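Local coordinates for predicted sugar phosphatases of the HAD superfamily (Cytophaga hutchinsonii, PDB 2HX1), which probably hydrolyses sugar phosphates, as a magnesium-binding member of the haloacid dehalogenase (HAD) superfamily of phosphatases, at residues Asp215-Arg218 / Gln219-Ile223; Thr237-Leu240 / Gly241-Phe245; Leu63-Ser66 / Tyr67-Gly71; Phe39-Leu42 / Lys43-Gln47. One frame throughout, in Å; residues are numbered along the deposited sequence. Where two conformers were deposited one is given.

Interaction 1 (Asp215-Arg218 / Gln219-Ile223)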
loop_
_atom_site.group_PDB
_atom_site.type_symbol
_atom_site.label_atom_id
_atom_site.label_comp_id
_atom_site.label_asym_id
_atom_site.label_seq_id
_atom_site.Cartn_x
_atom_site.Cartn_y
_atom_site.Cartn_z
ATOM N N ASP A 215 -26.567 23.703 -1.246
ATOM C CA ASP A 215 -27.011 24.859 -0.468
ATOM C C ASP A 215 -27.537 25.986 -1.390
ATOM O O ASP A 215 -28.522 26.627 -1.071
ATOM C CB ASP A 215 -25.852 25.392 0.390
ATOM C CG ASP A 215 -26.285 26.490 1.315
ATOM O OD1 ASP A 215 -27.219 26.250 2.119
ATOM O OD2 ASP A 215 -25.700 27.590 1.232
HETATM N N MSE A 216 -26.880 26.228 -2.527
HETATM C CA MSE A 216 -27.369 27.233 -3.463
HETATM C C MSE A 216 -28.729 26.848 -4.017
HETATM O O MSE A 216 -29.606 27.682 -4.147
HETATM C CB MSE A 216 -26.375 27.464 -4.592
HETATM C CG MSE A 216 -25.137 28.196 -4.087
HETATM SE SE MSE A 216 -24.018 28.819 -5.502
HETATM C CE MSE A 216 -25.164 30.435 -6.149
ATOM N N LEU A 217 -28.917 25.579 -4.356
ATOM C CA LEU A 217 -30.203 25.143 -4.901
ATOM C C LEU A 217 -31.300 25.302 -3.848
ATOM O O LEU A 217 -32.399 25.788 -4.119
ATOM C CB LEU A 217 -30.120 23.701 -5.430
ATOM C CG LEU A 217 -29.274 23.502 -6.713
ATOM C CD1 LEU A 217 -28.773 22.065 -6.859
ATOM C CD2 LEU A 217 -30.003 23.965 -7.957
ATOM N N ARG A 218 -30.984 24.933 -2.622
ATOM C CA ARG A 218 -31.936 25.053 -1.546
ATOM C C ARG A 218 -32.402 26.478 -1.312
ATOM O O ARG A 218 -33.532 26.660 -0.813
ATOM C CB ARG A 218 -31.376 24.453 -0.247
ATOM C CG ARG A 218 -31.502 22.942 -0.200
ATOM C CD ARG A 218 -31.043 22.367 1.151
ATOM N NE ARG A 218 -32.025 22.570 2.228
ATOM C CZ ARG A 218 -33.139 21.843 2.424
ATOM N NH1 ARG A 218 -33.468 20.844 1.610
ATOM N NH2 ARG A 218 -33.944 22.136 3.454
ATOM N N GLN A 219 -31.578 27.476 -1.673
ATOM C CA GLN A 219 -31.978 28.887 -1.518
ATOM C C GLN A 219 -33.056 29.337 -2.518
ATOM O O GLN A 219 -33.584 30.459 -2.406
ATOM C CB GLN A 219 -30.770 29.835 -1.627
ATOM C CG GLN A 219 -29.783 29.720 -0.472
ATOM C CD GLN A 219 -28.512 30.562 -0.697
ATOM O OE1 GLN A 219 -27.398 30.138 -0.357
ATOM N NE2 GLN A 219 -28.678 31.754 -1.284
ATOM N N LYS A 220 -33.337 28.531 -3.530
ATOM C CA LYS A 220 -34.311 28.926 -4.535
ATOM C C LYS A 220 -35.367 27.864 -4.850
ATOM O O LYS A 220 -36.285 28.116 -5.619
ATOM C CB LYS A 220 -33.618 29.390 -5.824
ATOM C CG LYS A 220 -32.764 28.345 -6.485
ATOM C CD LYS A 220 -32.249 28.859 -7.840
ATOM C CE LYS A 220 -31.189 27.904 -8.437
ATOM N NZ LYS A 220 -30.890 28.189 -9.884
HETATM N N MSE A 221 -35.278 26.690 -4.247
HETATM C CA MSE A 221 -36.279 25.668 -4.514
HETATM C C MSE A 221 -36.347 24.609 -3.451
HETATM O O MSE A 221 -35.417 24.436 -2.667
HETATM C CB MSE A 221 -35.988 24.962 -5.841
HETATM C CG MSE A 221 -34.783 24.023 -5.803
HETATM SE SE MSE A 221 -34.333 23.416 -7.649
HETATM C CE MSE A 221 -33.548 25.080 -8.243
ATOM N N GLU A 222 -37.444 23.862 -3.459
ATOM C CA GLU A 222 -37.526 22.642 -2.670
ATOM C C GLU A 222 -36.779 21.523 -3.401
ATOM O O GLU A 222 -37.126 21.122 -4.493
ATOM C CB GLU A 222 -38.973 22.196 -2.406
ATOM C CG GLU A 222 -39.057 21.021 -1.442
ATOM C CD GLU A 222 -40.437 20.376 -1.375
ATOM O OE1 GLU A 222 -41.210 20.459 -2.363
ATOM O OE2 GLU A 222 -40.742 19.762 -0.319
ATOM N N ILE A 223 -35.762 21.001 -2.756
ATOM C CA ILE A 223 -34.947 19.991 -3.372
ATOM C C ILE A 223 -34.359 19.101 -2.306
ATOM O O ILE A 223 -33.943 19.566 -1.237
ATOM C CB ILE A 223 -33.853 20.603 -4.279
ATOM C CG1 ILE A 223 -33.065 19.490 -5.001
ATOM C CG2 ILE A 223 -32.930 21.546 -3.522
ATOM C CD1 ILE A 223 -32.380 20.009 -6.221
#

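Interaction 2 (Thr237-Leu240 / Gly241-Phe245)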
loop_
_atom_site.group_PDB
_atom_site.type_symbol
_atom_site.label_atom_id
_atom_site.label_comp_id
_atom_site.label_asym_id
_atom_site.label_seq_id
_atom_site.Cartn_x
_atom_site.Cartn_y
_atom_site.Cartn_z
ATOM N N THR A 237 -14.302 8.322 -7.651
ATOM C CA THR A 237 -14.408 9.753 -7.392
ATOM C C THR A 237 -15.874 10.276 -7.552
ATOM O O THR A 237 -16.552 10.670 -6.568
ATOM C CB THR A 237 -13.437 10.591 -8.316
ATOM O OG1 THR A 237 -13.717 10.324 -9.688
ATOM C CG2 THR A 237 -11.958 10.263 -8.085
ATOM N N ASP A 238 -16.371 10.265 -8.781
ATOM C CA ASP A 238 -17.737 10.722 -9.077
ATOM C C ASP A 238 -18.850 9.891 -8.417
ATOM O O ASP A 238 -19.750 10.450 -7.796
ATOM C CB ASP A 238 -17.977 10.735 -10.587
ATOM C CG ASP A 238 -16.886 11.455 -11.341
ATOM O OD1 ASP A 238 -16.451 12.543 -10.880
ATOM O OD2 ASP A 238 -16.433 10.908 -12.367
ATOM N N ILE A 239 -18.804 8.579 -8.583
ATOM C CA ILE A 239 -19.915 7.715 -8.200
ATOM C C ILE A 239 -19.879 7.489 -6.706
ATOM O O ILE A 239 -20.893 7.648 -6.048
ATOM C CB ILE A 239 -19.890 6.367 -8.935
ATOM C CG1 ILE A 239 -19.738 6.578 -10.457
ATOM C CG2 ILE A 239 -21.165 5.569 -8.613
ATOM C CD1 ILE A 239 -20.757 7.537 -11.080
ATOM N N LEU A 240 -18.707 7.123 -6.173
ATOM C CA LEU A 240 -18.522 6.968 -4.706
ATOM C C LEU A 240 -18.863 8.268 -4.007
ATOM O O LEU A 240 -19.659 8.294 -3.057
ATOM C CB LEU A 240 -17.065 6.553 -4.394
ATOM C CG LEU A 240 -16.656 6.403 -2.918
ATOM C CD1 LEU A 240 -17.524 5.379 -2.275
ATOM C CD2 LEU A 240 -15.161 6.082 -2.721
ATOM N N GLY A 241 -18.291 9.367 -4.511
ATOM C CA GLY A 241 -18.505 10.683 -3.926
ATOM C C GLY A 241 -19.966 11.047 -3.868
ATOM O O GLY A 241 -20.478 11.386 -2.815
ATOM N N GLY A 242 -20.654 10.955 -5.007
ATOM C CA GLY A 242 -22.100 11.230 -5.076
ATOM C C GLY A 242 -22.930 10.337 -4.164
ATOM O O GLY A 242 -23.797 10.803 -3.434
ATOM N N ASN A 243 -22.678 9.041 -4.216
ATOM C CA ASN A 243 -23.442 8.088 -3.403
ATOM C C ASN A 243 -23.346 8.378 -1.888
ATOM O O ASN A 243 -24.352 8.439 -1.168
ATOM C CB ASN A 243 -22.927 6.683 -3.702
ATOM C CG ASN A 243 -23.528 6.089 -4.949
ATOM O OD1 ASN A 243 -24.482 6.617 -5.504
ATOM N ND2 ASN A 243 -22.989 4.948 -5.373
ATOM N N LYS A 244 -22.124 8.591 -1.418
ATOM C CA LYS A 244 -21.909 8.886 -0.012
ATOM C C LYS A 244 -22.660 10.134 0.442
ATOM O O LYS A 244 -23.115 10.193 1.567
ATOM C CB LYS A 244 -20.414 9.047 0.278
ATOM C CG LYS A 244 -19.613 7.806 0.183
ATOM C CD LYS A 244 -18.139 8.062 0.555
ATOM C CE LYS A 244 -17.942 8.280 2.088
ATOM N NZ LYS A 244 -16.475 8.412 2.427
ATOM N N PHE A 245 -22.770 11.128 -0.436
ATOM C CA PHE A 245 -23.460 12.368 -0.106
ATOM C C PHE A 245 -24.972 12.244 -0.206
ATOM O O PHE A 245 -25.673 13.132 0.243
ATOM C CB PHE A 245 -23.014 13.494 -1.030
ATOM C CG PHE A 245 -23.468 14.847 -0.594
ATOM C CD1 PHE A 245 -22.990 15.397 0.593
ATOM C CD2 PHE A 245 -24.345 15.585 -1.346
ATOM C CE1 PHE A 245 -23.406 16.646 1.013
ATOM C CE2 PHE A 245 -24.775 16.854 -0.928
ATOM C CZ PHE A 245 -24.292 17.389 0.241
#

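Interaction 3 (Leu63-Ser66 / Tyr67-Gly71)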
loop_
_atom_site.group_PDB
_atom_site.type_symbol
_atom_site.label_atom_id
_atom_site.label_comp_id
_atom_site.label_asym_id
_atom_site.label_seq_id
_atom_site.Cartn_x
_atom_site.Cartn_y
_atom_site.Cartn_z
ATOM N N LEU A 63 -11.892 28.197 -16.812
ATOM C CA LEU A 63 -12.518 26.925 -17.158
ATOM C C LEU A 63 -13.733 27.147 -18.064
ATOM O O LEU A 63 -13.914 26.413 -19.041
ATOM C CB LEU A 63 -12.924 26.174 -15.879
ATOM C CG LEU A 63 -11.838 25.664 -14.931
ATOM C CD1 LEU A 63 -12.505 25.100 -13.655
ATOM C CD2 LEU A 63 -11.035 24.605 -15.645
ATOM N N ALA A 64 -14.542 28.163 -17.755
ATOM C CA ALA A 64 -15.700 28.525 -18.600
ATOM C C ALA A 64 -15.261 29.050 -19.964
ATOM O O ALA A 64 -15.876 28.718 -20.973
ATOM C CB ALA A 64 -16.626 29.550 -17.905
ATOM N N ASP A 65 -14.196 29.855 -19.989
ATOM C CA ASP A 65 -13.638 30.382 -21.245
ATOM C C ASP A 65 -13.219 29.264 -22.177
ATOM O O ASP A 65 -13.393 29.362 -23.380
ATOM C CB ASP A 65 -12.432 31.290 -20.962
ATOM C CG ASP A 65 -11.803 31.869 -22.246
ATOM O OD1 ASP A 65 -12.489 32.613 -22.977
ATOM O OD2 ASP A 65 -10.615 31.570 -22.516
ATOM N N SER A 66 -12.676 28.184 -21.621
ATOM C CA SER A 66 -12.330 27.013 -22.430
ATOM C C SER A 66 -13.507 26.399 -23.130
ATOM O O SER A 66 -13.359 25.968 -24.255
ATOM C CB SER A 66 -11.682 25.901 -21.606
ATOM O OG SER A 66 -10.561 26.380 -20.901
ATOM N N TYR A 67 -14.664 26.326 -22.458
ATOM C CA TYR A 67 -15.904 25.840 -23.092
ATOM C C TYR A 67 -16.393 26.816 -24.143
ATOM O O TYR A 67 -16.839 26.392 -25.193
ATOM C CB TYR A 67 -17.025 25.564 -22.064
ATOM C CG TYR A 67 -16.759 24.354 -21.180
ATOM C CD1 TYR A 67 -16.866 23.072 -21.669
ATOM C CD2 TYR A 67 -16.357 24.513 -19.875
ATOM C CE1 TYR A 67 -16.610 21.963 -20.855
ATOM C CE2 TYR A 67 -16.087 23.431 -19.067
ATOM C CZ TYR A 67 -16.222 22.166 -19.553
ATOM O OH TYR A 67 -15.946 21.123 -18.710
ATOM N N HIS A 68 -16.312 28.113 -23.862
ATOM C CA HIS A 68 -16.675 29.138 -24.863
ATOM C C HIS A 68 -15.850 29.001 -26.133
ATOM O O HIS A 68 -16.408 28.985 -27.218
ATOM C CB HIS A 68 -16.515 30.542 -24.317
ATOM C CG HIS A 68 -17.354 30.800 -23.113
ATOM N ND1 HIS A 68 -17.053 31.772 -22.190
ATOM C CD2 HIS A 68 -18.470 30.181 -22.664
ATOM C CE1 HIS A 68 -17.958 31.749 -21.228
ATOM N NE2 HIS A 68 -18.831 30.794 -21.495
ATOM N N LYS A 69 -14.536 28.836 -25.985
ATOM C CA LYS A 69 -13.659 28.628 -27.142
ATOM C C LYS A 69 -14.106 27.445 -27.956
ATOM O O LYS A 69 -14.071 27.511 -29.173
ATOM C CB LYS A 69 -12.191 28.408 -26.745
ATOM C CG LYS A 69 -11.471 29.672 -26.251
ATOM C CD LYS A 69 -9.950 29.436 -26.201
ATOM C CE LYS A 69 -9.318 29.850 -24.863
ATOM N NZ LYS A 69 -7.964 29.231 -24.646
ATOM N N LEU A 70 -14.521 26.373 -27.279
ATOM C CA LEU A 70 -14.997 25.155 -27.940
ATOM C C LEU A 70 -16.452 25.279 -28.451
ATOM O O LEU A 70 -16.998 24.352 -29.052
ATOM C CB LEU A 70 -14.860 23.954 -27.010
ATOM C CG LEU A 70 -13.409 23.575 -26.645
ATOM C CD1 LEU A 70 -13.305 22.522 -25.548
ATOM C CD2 LEU A 70 -12.659 23.123 -27.888
ATOM N N GLY A 71 -17.077 26.415 -28.202
ATOM C CA GLY A 71 -18.374 26.708 -28.782
ATOM C C GLY A 71 -19.531 26.473 -27.827
ATOM O O GLY A 71 -20.671 26.768 -28.168
HETATM O O HOH W 1 -15.350 33.510 -22.278
HETATM O O HOH W 2 -8.587 26.371 -23.264
#

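Interaction 4 (Phe39-Leu42 / Lys43-Gln47)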
loop_
_atom_site.group_PDB
_atom_site.type_symbol
_atom_site.label_atom_id
_atom_site.label_comp_id
_atom_site.label_asym_id
_atom_site.label_seq_id
_atom_site.Cartn_x
_atom_site.Cartn_y
_atom_site.Cartn_z
ATOM N N PHE A 39 -26.947 20.401 -23.501
ATOM C CA PHE A 39 -27.094 21.692 -22.827
ATOM C C PHE A 39 -28.272 22.505 -23.376
ATOM O O PHE A 39 -29.010 23.135 -22.633
ATOM C CB PHE A 39 -25.747 22.440 -22.846
ATOM C CG PHE A 39 -24.740 21.818 -21.939
ATOM C CD1 PHE A 39 -24.881 21.938 -20.572
ATOM C CD2 PHE A 39 -23.713 21.031 -22.442
ATOM C CE1 PHE A 39 -23.976 21.336 -19.705
ATOM C CE2 PHE A 39 -22.817 20.423 -21.580
ATOM C CZ PHE A 39 -22.952 20.580 -20.217
ATOM N N ASP A 40 -28.449 22.471 -24.682
ATOM C CA ASP A 40 -29.668 22.991 -25.292
ATOM C C ASP A 40 -30.903 22.345 -24.635
ATOM O O ASP A 40 -31.865 23.019 -24.248
ATOM C CB ASP A 40 -29.646 22.686 -26.786
ATOM C CG ASP A 40 -28.591 23.504 -27.532
ATOM O OD1 ASP A 40 -28.238 24.602 -27.034
ATOM O OD2 ASP A 40 -28.111 23.050 -28.603
ATOM N N TYR A 41 -30.862 21.026 -24.466
ATOM C CA TYR A 41 -32.015 20.320 -23.899
ATOM C C TYR A 41 -32.333 20.813 -22.497
ATOM O O TYR A 41 -33.483 21.123 -22.184
ATOM C CB TYR A 41 -31.794 18.807 -23.876
ATOM C CG TYR A 41 -32.988 18.007 -23.409
ATOM C CD1 TYR A 41 -34.069 17.775 -24.247
ATOM C CD2 TYR A 41 -33.030 17.459 -22.122
ATOM C CE1 TYR A 41 -35.177 17.017 -23.809
ATOM C CE2 TYR A 41 -34.112 16.712 -21.687
ATOM C CZ TYR A 41 -35.182 16.492 -22.535
ATOM O OH TYR A 41 -36.257 15.747 -22.098
ATOM N N LEU A 42 -31.322 20.880 -21.634
ATOM C CA LEU A 42 -31.588 21.244 -20.245
ATOM C C LEU A 42 -32.158 22.676 -20.158
ATOM O O LEU A 42 -33.042 22.943 -19.338
ATOM C CB LEU A 42 -30.325 21.109 -19.387
ATOM C CG LEU A 42 -29.744 19.702 -19.240
ATOM C CD1 LEU A 42 -28.323 19.776 -18.713
ATOM C CD2 LEU A 42 -30.632 18.860 -18.346
ATOM N N LYS A 43 -31.632 23.585 -20.978
ATOM C CA LYS A 43 -32.171 24.954 -21.041
ATOM C C LYS A 43 -33.661 24.904 -21.428
ATOM O O LYS A 43 -34.539 25.287 -20.640
ATOM C CB LYS A 43 -31.401 25.823 -22.034
ATOM C CG LYS A 43 -31.993 27.247 -22.168
ATOM C CD LYS A 43 -30.921 28.264 -22.560
ATOM C CE LYS A 43 -30.344 27.988 -23.945
ATOM N NZ LYS A 43 -28.861 27.892 -23.868
ATOM N N ALA A 44 -33.944 24.370 -22.609
ATOM C CA ALA A 44 -35.337 24.236 -23.063
ATOM C C ALA A 44 -36.246 23.573 -22.009
ATOM O O ALA A 44 -37.424 23.890 -21.919
ATOM C CB ALA A 44 -35.412 23.482 -24.417
ATOM N N GLN A 45 -35.716 22.683 -21.177
ATOM C CA GLN A 45 -36.524 22.077 -20.129
ATOM C C GLN A 45 -36.471 22.880 -18.820
ATOM O O GLN A 45 -37.095 22.489 -17.830
ATOM C CB GLN A 45 -36.073 20.636 -19.899
ATOM C CG GLN A 45 -36.160 19.738 -21.158
ATOM C CD GLN A 45 -37.545 19.095 -21.387
ATOM O OE1 GLN A 45 -38.027 19.022 -22.518
ATOM N NE2 GLN A 45 -38.172 18.626 -20.313
ATOM N N GLY A 46 -35.756 24.001 -18.807
ATOM C CA GLY A 46 -35.515 24.741 -17.562
ATOM C C GLY A 46 -34.923 23.909 -16.415
ATOM O O GLY A 46 -35.320 24.047 -15.253
ATOM N N GLN A 47 -33.972 23.035 -16.733
ATOM C CA GLN A 47 -33.345 22.217 -15.695
ATOM C C GLN A 47 -31.963 22.756 -15.367
ATOM O O GLN A 47 -31.130 22.998 -16.260
ATOM C CB GLN A 47 -33.262 20.752 -16.110
ATOM C CG GLN A 47 -34.380 19.896 -15.554
ATOM C CD GLN A 47 -34.265 18.458 -16.023
ATOM O OE1 GLN A 47 -33.656 17.631 -15.343
ATOM N NE2 GLN A 47 -34.829 18.161 -17.210
HETATM O O HOH W 3 -38.820 16.188 -23.488
#

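Interaction 1 (Asp215-Arg218 / Gln219-Ile223)
Leu217 and the residues just after it shape the C-terminal end of helix 208-218, where the chain leaves the helix for the loop leading to strand 228-232 of the HAD core. Leu217 O accepts a bond from Lys220 N at 3.0 Å, nearly straight at 163°, with the donor standing above the carbonyl plane. Met221 N reaches the same oxygen through a weak, bent bond. One residue earlier, Gln219 N makes two weak bonds, to Asp215 O and to Met216 O, so the regular helical pattern is already giving way.

The apolar side chains gather round Leu217. Met221, modelled as selenomethionine, lies alongside Leu217 and points the same way, its CE 3.7 Å from Leu217 CD2. The bend at chi3 (74°) brings that methyl round to the leucine. Leu217 CB meets Ile223 CG2 at 4.0 Å, and the Lys220 stem passes over the leucine with its CE 4.1 Å from Leu217 CD2.

Further out, Leu217 and Ile223 both touch Ile228 of strand 228-232, while Leu217 also rests on Tyr50 of strand 48-53. Tyr214 OH makes weak hydrogen bonds to both Arg218 NH1 and Ile223 O. The arginine stem folds over the returning loop, with Arg218 CG 3.9 Å from Ile223 CG2, and at the edge of its guanidinium Arg218 NH1 lies 3.2 Å from Ile223 O.

Interaction 2 (Thr237-Leu240 / Gly241-Phe245)
Asn243 N donates to Ile239 O at 2.9 Å, the shortest of four successive helical bonds in helix 235-245, which joins strands 228-232 and 248-252 in a beta-alpha-beta unit. Lys244 N to Leu240 O follows at 3.0 Å and is straighter still, at 171°. Toward the N-terminal side, where the helix widens into a pi-type turn, the bond from Gly241 N to Thr237 O bends to 135°. Glycine suits this place, because a CB on Gly241 would run into Thr237 O.

Leu240 and Lys244 lie side by side on one flank, Leu240 CD1 being 3.9 Å from Lys244 CD. With CG opposite the backbone N (chi1 177°), the leucine lays this branch along the lysine stem. Cutting Leu240 back to an alanine would probably leave that stem freer to turn and open a gap against Ile200 of the second subunit. Lys244 NZ forms a salt bridge with Asp206 and a hydrogen bond to Arg201 O of the second subunit, and Asn243 OD1 is hydrogen-bonded to Lys94 of that subunit.

At the other end, the side chain of Asp238 comes within about 4 Å of the bound magnesium ion, is salt-bridged to Lys204 and through OD2 accepts Thr234 N and, weakly, the backbone N of the metal ligand Asp233, consistent with a second-shell role. On the flank toward strand 248-252, Ile239 CG2 packs 3.8 Å from Asn243 ND2.

Interaction 3 (Leu63-Ser66 / Tyr67-Gly71)
The His68 imidazole has Ala64 O on one face, 3.3 Å above the plane and over the ring centre. The same oxygen accepts the helical bond from His68 N at 3.0 Å, in the carbonyl plane, so the acceptor of the backbone N-H also lies against that residue's ring, without bonding to its nitrogens. The Tyr67 ring presents an edge to Ala64 CA, while Leu63 O comes in obliquely, 3.2 Å from Tyr67 CD2. Beyond the two segments this ring has a cation-pi contact with Lys26 and touches Ile80 of strand 80-82, against which Leu63 and Ala64 also pack.

Lys69 N to Asp65 O continues the helical bonding at 2.9 Å, followed by a longer bond from Leu70 N to Ser66 O. The helix then stops in a Schellman motif at Gly71, whose positive phi (100°) would jam a CB against the preceding carbonyl. This cap closes helix 60-69 of the beta-alpha-beta unit between strands 48-53 and 80-82.

On the outer side the links are looser. A water accepts from Lys69 NZ at 3.2 Å and also bonds to Ser66 OG, which has a second partner in Gln62 O. Asp65 was modelled in two conformers, and its water-mediated approach to His68 ND1 involves a very short distance, so that link is doubtful. His68 NE2 is bonded to Ile75 O and must therefore carry a proton, which fixes the ring's orientation. In one conformer, Asp65 OD2 lies 4.1 Å from Lys69 NZ, beyond a salt bridge, so any attraction is probably modest and depends on which conformer is occupied.

Interaction 4 (Phe39-Leu42 / Lys43-Gln47)
Lys43 N to Phe39 O, Ala44 N to Asp40 O and Gln45 N to Tyr41 O carry regular helical bonding to the end of helix 35-44, after which Gln47 N turns back to Leu42 O at 2.8 Å, almost straight at 173°. Leu42 O also takes a weak bond from Gln45 N.

The main side-chain contact is a CH-pi interaction in which Gln45 CG sits over one face of the Tyr41 ring, 3.7 Å from its centroid. The bend of the glutamine at chi2 (-86°) lays its amide across the phenol end, only 12° from parallel with the ring. A water then bridges the two polar ends, 2.9 Å from Tyr41 OH and donating to Gln45 OE1. Replacing Tyr41 by an alanine would probably set the Gln45 side chain free to turn, with no ring beneath its CG and no hydroxyl sharing its water. The tyrosine also touches Leu11 and Ile282.

On the buried side, Leu42 CD2 meets Gln47 CB at 3.9 Å, so the returning chain packs against the last helical turn. Phe39 faces inward, edge-to-face with Tyr49 of strand 48-53.

With Gly46 at positive phi (53°), the ending is a Schellman motif, the helix C-cap that here turns the chain directly into strand 48-53 of the parallel, Rossmann-like HAD core sheet.

From the N terminus the contacts come in the order interaction 4, interaction 3, interaction 1, interaction 2. Each is local to one helix or its end; they follow in series, none nesting or crossing. Interaction 4 turns the chain into strand 48-53, and interaction 3 ends the helix between that strand and strand 80-82; their nearest atoms are about 6 Å apart. The chain then builds the second, five-stranded sheet before returning to the core. Interaction 1 ends the helix before strand 228-232, and interaction 2 lies in the helix linking that strand to 248-252. Interactions 2 and 3 fall on opposite sides of the chain's centre, their centres 27 Å apart.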